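Local coordinates for protein F01G10.3, confirmed by transcript evidence (Caenorhabditis elegans, PDB 3K6J), which probably acts as an NAD+-dependent (3S)-3-hydroxyacyl-CoA dehydrogenase, the zinc-binding dehydrogenase part of a multifunctional enzyme, at residues E147-A150 with N151-N154. Sequence-based numbering, arbitrary orientation.
Sequences ELFA and NLEN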
# COMPACT_ATOMS: atom_id res chain seq x y z
N GLU A 147 23.90 -14.13 5.92
CA GLU A 147 25.23 -13.66 6.33
C GLU A 147 25.22 -12.21 6.84
O GLU A 147 25.97 -11.86 7.76
CB GLU A 147 26.27 -13.85 5.19
CG GLU A 147 27.72 -13.96 5.67
CD GLU A 147 28.74 -13.74 4.55
OE1 GLU A 147 28.92 -14.65 3.71
OE2 GLU A 147 29.35 -12.65 4.51
N LEU A 148 24.40 -11.36 6.24
CA LEU A 148 24.33 -9.98 6.69
C LEU A 148 23.82 -9.85 8.15
O LEU A 148 24.42 -9.18 8.98
CB LEU A 148 23.48 -9.15 5.71
CG LEU A 148 23.05 -7.74 6.13
CD1 LEU A 148 24.22 -6.79 6.05
CD2 LEU A 148 21.92 -7.29 5.22
N PHE A 149 22.71 -10.51 8.46
CA PHE A 149 22.21 -10.53 9.84
C PHE A 149 23.17 -11.26 10.78
O PHE A 149 23.52 -10.72 11.85
CB PHE A 149 20.82 -11.14 9.91
CG PHE A 149 19.74 -10.25 9.36
CD1 PHE A 149 19.50 -9.00 9.91
CD2 PHE A 149 18.96 -10.67 8.29
CE1 PHE A 149 18.50 -8.18 9.40
CE2 PHE A 149 17.97 -9.85 7.78
CZ PHE A 149 17.74 -8.60 8.33
N ALA A 150 23.62 -12.45 10.38
CA ALA A 150 24.61 -13.21 11.16
C ALA A 150 25.80 -12.32 11.45
O ALA A 150 26.34 -12.32 12.54
CB ALA A 150 25.03 -14.50 10.44
N ASN A 151 26.15 -11.51 10.47
CA ASN A 151 27.19 -10.50 10.58
C ASN A 151 26.86 -9.40 11.59
O ASN A 151 27.67 -9.07 12.46
CB ASN A 151 27.38 -9.90 9.19
CG ASN A 151 28.66 -9.15 9.04
OD1 ASN A 151 28.97 -8.27 9.83
ND2 ASN A 151 29.42 -9.47 7.99
N LEU A 152 25.67 -8.80 11.47
CA LEU A 152 25.26 -7.69 12.35
C LEU A 152 25.11 -8.07 13.84
O LEU A 152 25.36 -7.25 14.73
CB LEU A 152 23.93 -7.09 11.85
CG LEU A 152 23.94 -6.21 10.60
CD1 LEU A 152 22.52 -6.05 10.10
CD2 LEU A 152 24.58 -4.87 10.88
N GLU A 153 24.69 -9.30 14.09
CA GLU A 153 24.55 -9.80 15.46
C GLU A 153 25.83 -9.53 16.25
O GLU A 153 25.81 -8.85 17.29
CB GLU A 153 24.21 -11.29 15.45
CG GLU A 153 23.99 -11.88 16.83
CD GLU A 153 22.93 -12.95 16.83
OE1 GLU A 153 23.03 -13.89 16.01
OE2 GLU A 153 21.99 -12.85 17.67
N ASN A 154 26.96 -10.00 15.72
CA ASN A 154 28.25 -9.82 16.41
C ASN A 154 28.91 -8.49 16.16
O ASN A 154 30.14 -8.40 16.15
CB ASN A 154 29.22 -11.00 16.18
CG ASN A 154 28.87 -11.83 14.95
OD1 ASN A 154 28.29 -12.92 15.05
ND2 ASN A 154 29.21 -11.30 13.78
O HOH W 1 30.41 -11.42 6.42
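The CD1 methyl of Leu152 touches the side chains of both Leu148 and Phe149 on the inner side of the last turns of helix 142-153. That methyl lies 4.3 Å from Leu148 CG and, approaching the aromatic ring obliquely, 4.2 Å from Phe149 CD1. Leu152 CG stands anti to its own carbonyl carbon (chi1 -74°), which turns the branched end back along the helix toward the residues three and four positions earlier. Branched and aromatic side chains suit this side because the sheet lies beneath it: Leu148 and Leu152 both reach Ile60, Leu152 also covers Ile134 and Phe162, and Phe149 packs on Glu136 and Thr164. Both leucines also touch Phe125, on a loop. Backbone bonds hold the three residues in place, Leu152 N giving its hydrogen to Leu148 O at 2.8 Å and Glu153 N to Phe149 O at 2.9 Å, the latter nearly straight onto the carbonyl.

The outer side, at Glu147 and Asn151, is looser and polar. These two, one turn apart, make no direct side-chain contact; a water gives a hydrogen to Glu147 OE2 at 2.5 Å and weakly accepts one from Asn151 ND2 at 2.7 Å. Such hydrophilic groups suit an exposed surface, and the small Ala150 adds little bulk beside them. Glu153, by contrast, is polar but held, its carboxylate accepting a hydrogen bond from Arg179 N and a weak one from Asp180 N.

This amphipathic helix makes the crossover between parallel strands 133-136 and 161-164, a beta-alpha-beta unit of the Rossmann-fold NAD-binding domain.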